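Local coordinates for protein erythromycin C-12 hydroxylase (Saccharopolyspora erythraea, PDB 2JJN) that hydroxylates erythromycin D at C-12 of its macrolactone ring to give erythromycin C, as a heme-dependent cytochrome P450 monooxygenase of antibiotic biosynthesis, at residues R117-D120 with V121-L125; A359-E362 with N363-A366. The protein carries 2 engineered substitutions. One frame throughout, in Å; residues are numbered along the deposited sequence.

Two neighbouring helices of a cytochrome P450 illustrate how single helical turns are stitched internally and then packed together. Contact 1 comes first along the chain, on helix 115-127, and contact 2 follows far later, on helix 356-374. Each spans adjacent turns of one helix, so neither closes a long loop; they stand in series, neither nesting nor crossing. In space their centres lie about 11 Å apart. Ile-118 packs on Leu-361 and Val-365, its CD1 3.6 Å from Leu-361 CD2, while Arg-119 also lies against Val-365. Through contact 2 this helix pair reaches the heme, whose iron has Cys-353 as its axial ligand.

Contact 1 (R117-D120 with V121-L125); sequences RIRD and VTRSL
Val-121 lays its CG2 methyl over the guanidinium of Arg-117, one turn earlier in the same helix, and meets that flat group at its centre, 3.3 Å from Arg-117 CZ. With CG anti to the backbone N, the bend at the next torsion (chi2 66°) carries the arginine head forward along the helix, where one face of it meets the methyl. At the guanidinium edge, and in its plane, lies Asp-120 OD2. The salt bridge from Arg-117 NH1 to Asp-120 OD2 measures 2.8 Å, though its N-H...O angle of 126° makes it a weak hydrogen bond. The other terminal nitrogen, NH2, pairs with Glu-150, so two carboxylates share the guanidinium, one on each terminal nitrogen.

Among the polar contacts, Ile-118 O takes two donors on opposite faces of its carbonyl plane. Thr-122 N arrives by the ordinary helical bond, and Thr-122 OG1 adds a second at 2.8 Å; the hydroxyl is turned back toward the preceding turn by a chi1 of -66°, which satisfies it inside a buried setting. On the exposed flank, two waters bridge Asp-120 and Ser-124. One donates to Asp-120 OD1 at 2.7 Å, the other more weakly, and both also hydrogen-bond to Ser-124 OG.

Arg-123 NH2 approaches the Arg-119 CD methylene obliquely, at 3.7 Å. The charged ends stay apart, Arg-119 NH1 4.7 Å from Arg-123 NH2. Glu-369 takes both arginines, and this shared carboxylate probably makes their closeness favourable; Arg-119 also pairs with Glu-368 and Glu-115.

Helix 115-127 packs against three others. Arg-117, Ile-118, Val-121 and Thr-122 rest on helix 142-152, Thr-122 and Leu-125 touch Leu-139 of helix 135-140, and Ile-118, Arg-119 and Thr-122 face helix 356-374.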
loop_
_atom_site.group_PDB
_atom_site.type_symbol
_atom_site.label_atom_id
_atom_site.label_comp_id
_atom_site.label_asym_id
_atom_site.label_seq_id
_atom_site.Cartn_x
_atom_site.Cartn_y
_atom_site.Cartn_z
ATOM N N ARG A 117 16.584 -4.109 -13.472
ATOM C CA ARG A 117 15.554 -5.146 -13.741
ATOM C C ARG A 117 14.123 -4.549 -13.789
ATOM O O ARG A 117 13.276 -4.953 -14.599
ATOM C CB ARG A 117 15.642 -6.326 -12.736
ATOM C CG ARG A 117 14.563 -7.360 -12.965
ATOM C CD ARG A 117 14.713 -8.081 -14.291
ATOM N NE ARG A 117 13.781 -9.211 -14.341
ATOM C CZ ARG A 117 13.243 -9.711 -15.449
ATOM N NH1 ARG A 117 13.580 -9.221 -16.644
ATOM N NH2 ARG A 117 12.376 -10.720 -15.366
ATOM N N ILE A 118 13.857 -3.601 -12.881
ATOM C CA ILE A 118 12.575 -2.938 -12.874
ATOM C C ILE A 118 12.349 -2.248 -14.241
ATOM O O ILE A 118 11.263 -2.322 -14.820
ATOM C CB ILE A 118 12.463 -1.885 -11.756
ATOM C CG1 ILE A 118 12.472 -2.603 -10.384
ATOM C CG2 ILE A 118 11.173 -1.088 -11.895
ATOM C CD1 ILE A 118 12.723 -1.637 -9.192
ATOM N N ARG A 119 13.370 -1.567 -14.706
ATOM C CA ARG A 119 13.291 -0.855 -15.980
ATOM C C ARG A 119 13.115 -1.827 -17.150
ATOM O O ARG A 119 12.316 -1.600 -18.057
ATOM C CB ARG A 119 14.496 0.035 -16.187
ATOM C CG ARG A 119 14.251 1.040 -17.363
ATOM C CD ARG A 119 15.430 2.014 -17.476
ATOM N NE ARG A 119 15.673 2.727 -16.229
ATOM C CZ ARG A 119 14.911 3.742 -15.781
ATOM N NH1 ARG A 119 13.828 4.185 -16.469
ATOM N NH2 ARG A 119 15.275 4.357 -14.643
ATOM N N ASP A 120 13.858 -2.918 -17.131
ATOM C CA ASP A 120 13.772 -3.947 -18.172
ATOM C C ASP A 120 12.380 -4.552 -18.271
ATOM O O ASP A 120 11.791 -4.637 -19.336
ATOM C CB ASP A 120 14.795 -5.035 -17.803
ATOM C CG ASP A 120 14.809 -6.180 -18.792
ATOM O OD1 ASP A 120 15.031 -5.897 -19.978
ATOM O OD2 ASP A 120 14.676 -7.369 -18.388
ATOM N N VAL A 121 11.840 -5.017 -17.143
ATOM C CA VAL A 121 10.488 -5.587 -17.120
ATOM C C VAL A 121 9.476 -4.568 -17.596
ATOM O O VAL A 121 8.639 -4.869 -18.435
ATOM C CB VAL A 121 10.149 -6.055 -15.665
ATOM C CG1 VAL A 121 8.650 -6.400 -15.548
ATOM C CG2 VAL A 121 11.025 -7.252 -15.277
ATOM N N THR A 122 9.565 -3.333 -17.102
ATOM C CA THR A 122 8.600 -2.280 -17.484
ATOM C C THR A 122 8.655 -1.993 -18.967
ATOM O O THR A 122 7.624 -1.981 -19.659
ATOM C CB THR A 122 8.912 -1.021 -16.708
ATOM O OG1 THR A 122 8.667 -1.262 -15.303
ATOM C CG2 THR A 122 8.040 0.137 -17.151
ATOM N N ARG A 123 9.864 -1.825 -19.477
ATOM C CA ARG A 123 10.030 -1.465 -20.897
ATOM C C ARG A 123 9.533 -2.573 -21.808
ATOM O O ARG A 123 8.868 -2.304 -22.836
ATOM C CB ARG A 123 11.499 -1.182 -21.189
ATOM C CG ARG A 123 11.683 -0.542 -22.553
ATOM C CD ARG A 123 13.067 0.030 -22.707
ATOM N NE ARG A 123 13.286 1.185 -21.840
ATOM C CZ ARG A 123 14.439 1.865 -21.770
ATOM N NH1 ARG A 123 15.472 1.494 -22.538
ATOM N NH2 ARG A 123 14.614 2.887 -20.940
ATOM N N SER A 124 9.809 -3.829 -21.440
ATOM C CA SER A 124 9.330 -4.956 -22.252
ATOM C C SER A 124 7.843 -5.144 -22.212
ATOM O O SER A 124 7.235 -5.408 -23.256
ATOM C CB SER A 124 10.024 -6.219 -21.797
ATOM O OG SER A 124 11.388 -6.189 -22.208
ATOM N N LEU A 125 7.255 -4.947 -21.037
ATOM C CA LEU A 125 5.799 -5.110 -20.953
ATOM C C LEU A 125 5.099 -4.021 -21.778
ATOM O O LEU A 125 4.120 -4.274 -22.474
ATOM C CB LEU A 125 5.345 -5.030 -19.496
ATOM C CG LEU A 125 5.800 -6.218 -18.612
ATOM C CD1 LEU A 125 5.351 -5.902 -17.191
ATOM C CD2 LEU A 125 5.188 -7.526 -19.088
HETATM O O HOH W 1 13.751 -4.437 -21.913
HETATM O O HOH W 2 13.156 -7.934 -20.996
#

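Contact 2 (A359-E362 with N363-A366). With HEM (protoporphyrin IX containing Fe), chain B.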
loop_
_atom_site.group_PDB
_atom_site.type_symbol
_atom_site.label_atom_id
_atom_site.label_comp_id
_atom_site.label_asym_id
_atom_site.label_seq_id
_atom_site.Cartn_x
_atom_site.Cartn_y
_atom_site.Cartn_z
ATOM N N ALA A 359 8.909 1.015 -3.350
ATOM C CA ALA A 359 7.689 1.629 -3.916
ATOM C C ALA A 359 8.033 2.860 -4.740
ATOM O O ALA A 359 7.527 3.052 -5.881
ATOM C CB ALA A 359 6.762 2.038 -2.747
ATOM N N ARG A 360 8.871 3.720 -4.175
ATOM C CA ARG A 360 9.258 4.947 -4.863
ATOM C C ARG A 360 10.040 4.625 -6.131
ATOM O O ARG A 360 9.880 5.352 -7.140
ATOM C CB ARG A 360 10.080 5.870 -3.952
ATOM C CG ARG A 360 9.173 6.547 -2.921
ATOM C CD ARG A 360 10.035 7.239 -1.850
ATOM N NE ARG A 360 9.161 8.104 -1.034
ATOM C CZ ARG A 360 9.268 8.277 0.286
ATOM N NH1 ARG A 360 10.158 7.577 0.966
ATOM N NH2 ARG A 360 8.433 9.132 0.918
ATOM N N LEU A 361 10.897 3.608 -6.060
ATOM C CA LEU A 361 11.738 3.246 -7.225
ATOM C C LEU A 361 10.870 2.636 -8.335
ATOM O O LEU A 361 10.989 3.023 -9.525
ATOM C CB LEU A 361 12.809 2.255 -6.757
ATOM C CG LEU A 361 13.733 1.769 -7.871
ATOM C CD1 LEU A 361 14.517 2.905 -8.545
ATOM C CD2 LEU A 361 14.681 0.689 -7.277
ATOM N N GLU A 362 10.007 1.722 -7.967
ATOM C CA GLU A 362 9.161 1.108 -8.979
ATOM C C GLU A 362 8.263 2.123 -9.682
ATOM O O GLU A 362 8.113 2.096 -10.909
ATOM C CB GLU A 362 8.289 0.027 -8.355
ATOM C CG GLU A 362 9.093 -1.119 -7.749
ATOM C CD GLU A 362 8.213 -2.305 -7.385
ATOM O OE1 GLU A 362 8.479 -2.983 -6.369
ATOM O OE2 GLU A 362 7.226 -2.562 -8.080
ATOM N N ASN A 363 7.731 3.073 -8.919
ATOM C CA ASN A 363 6.787 4.005 -9.549
ATOM C C ASN A 363 7.532 5.111 -10.316
ATOM O O ASN A 363 7.030 5.598 -11.357
ATOM C CB ASN A 363 5.815 4.551 -8.488
ATOM C CG ASN A 363 4.757 3.566 -8.202
ATOM O OD1 ASN A 363 3.761 3.519 -8.931
ATOM N ND2 ASN A 363 4.974 2.730 -7.196
ATOM N N ARG A 364 8.741 5.492 -9.884
ATOM C CA ARG A 364 9.552 6.422 -10.661
ATOM C C ARG A 364 9.849 5.792 -12.016
ATOM O O ARG A 364 9.657 6.415 -13.076
ATOM C CB ARG A 364 10.880 6.715 -9.944
ATOM C CG ARG A 364 11.796 7.556 -10.840
ATOM C CD ARG A 364 13.050 8.033 -10.074
ATOM N NE ARG A 364 13.993 6.974 -9.699
ATOM C CZ ARG A 364 14.972 6.494 -10.480
ATOM N NH1 ARG A 364 15.085 6.862 -11.764
ATOM N NH2 ARG A 364 15.878 5.648 -9.960
ATOM N N VAL A 365 10.378 4.579 -11.966
ATOM C CA VAL A 365 10.789 3.927 -13.207
ATOM C C VAL A 365 9.584 3.714 -14.115
ATOM O O VAL A 365 9.636 3.987 -15.311
ATOM C CB VAL A 365 11.528 2.604 -12.925
ATOM C CG1 VAL A 365 11.797 1.870 -14.236
ATOM C CG2 VAL A 365 12.852 2.874 -12.215
ATOM N N ALA A 366 8.476 3.273 -13.538
ATOM C CA ALA A 366 7.294 3.060 -14.367
ATOM C C ALA A 366 6.836 4.362 -15.044
ATOM O O ALA A 366 6.498 4.358 -16.267
ATOM C CB ALA A 366 6.158 2.479 -13.527
HETATM C CHA HEM B . 4.032 -0.758 6.327
HETATM C CHB HEM B . 1.945 1.907 2.812
HETATM C CHC HEM B . 4.758 -0.280 -0.473
HETATM C CHD HEM B . 6.232 -3.471 2.891
HETATM C C1A HEM B . 3.296 0.183 5.635
HETATM C C2A HEM B . 2.365 1.129 6.260
HETATM C C3A HEM B . 1.781 1.848 5.297
HETATM C C4A HEM B . 2.306 1.391 4.026
HETATM C CMA HEM B . 0.709 2.947 5.468
HETATM C CAA HEM B . 2.131 1.287 7.774
HETATM C CBA HEM B . 1.139 0.264 8.297
HETATM C CGA HEM B . 0.693 0.568 9.729
HETATM O O1A HEM B . 1.170 1.571 10.331
HETATM O O2A HEM B . -0.118 -0.256 10.258
HETATM C C1B HEM B . 2.547 1.543 1.606
HETATM C C2B HEM B . 2.301 2.178 0.336
HETATM C C3B HEM B . 3.091 1.576 -0.582
HETATM C C4B HEM B . 3.836 0.547 0.133
HETATM C CMB HEM B . 1.289 3.338 0.224
HETATM C CAB HEM B . 3.236 1.799 -2.100
HETATM C CBB HEM B . 3.106 2.988 -2.592
HETATM C C1C HEM B . 5.395 -1.331 0.151
HETATM C C2C HEM B . 6.311 -2.255 -0.499
HETATM C C3C HEM B . 6.719 -3.142 0.433
HETATM C C4C HEM B . 6.084 -2.792 1.705
HETATM C CMC HEM B . 6.688 -2.148 -2.001
HETATM C CAC HEM B . 7.653 -4.359 0.285
HETATM C CBC HEM B . 8.746 -4.348 -0.476
HETATM C C1D HEM B . 5.743 -3.019 4.078
HETATM C C2D HEM B . 5.961 -3.702 5.313
HETATM C C3D HEM B . 5.309 -2.866 6.367
HETATM C C4D HEM B . 4.734 -1.748 5.680
HETATM C CMD HEM B . 6.723 -5.043 5.529
HETATM C CAD HEM B . 5.227 -3.146 7.878
HETATM C CBD HEM B . 6.381 -2.461 8.636
HETATM C CGD HEM B . 6.210 -2.651 10.112
HETATM O O1D HEM B . 5.131 -3.059 10.574
HETATM O O2D HEM B . 7.192 -2.383 10.836
HETATM N NA HEM B . 3.258 0.386 4.245
HETATM N NB HEM B . 3.463 0.505 1.464
HETATM N NC HEM B . 5.280 -1.720 1.473
HETATM N ND HEM B . 5.003 -1.845 4.328
HETATM FE FE HEM B . 4.359 -0.553 2.899
HETATM O O HOH W 3 2.592 -1.859 2.604
#
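The flat carboxamide of Asn-363 holds Ala-359 O almost exactly in its own plane, 3° out of it, with the hydrogen bond from Asn-363 ND2 2.9 Å long and nearly straight at 170°. Asn-363 N binds the same oxygen at 3.0 Å from the opposite face of the carbonyl plane, so one residue supplies both donors. A chi1 of -79° sets the amide beside its own backbone N, within reach of the previous turn. The Asn-363 side chain also touches Thr-246, Leu-249 and Leu-250 of helix 228-259.

The guanidinium of Arg-364 meets Leu-361 obliquely, Leu-361 CD1 lying 3.4 Å from Arg-364 NH2. That methyl also touches Val-365 CG2 at 4.0 Å, the two aliphatic side chains running side by side and pointing the same way. The polar end of Arg-364 is engaged by Glu-368 and Glu-115.

At the other end of the turn Ala-359 CB packs on one heme vinyl group, 3.6 Å from HEM CAB; the iron carries a water at 2.2 Å. The buried Asn-363 side chain thus has one ND2 hydrogen satisfied by a main-chain carbonyl of its own helix, which fixes the rotation of the amide, and Ala-359 joins this bond to the heme pocket.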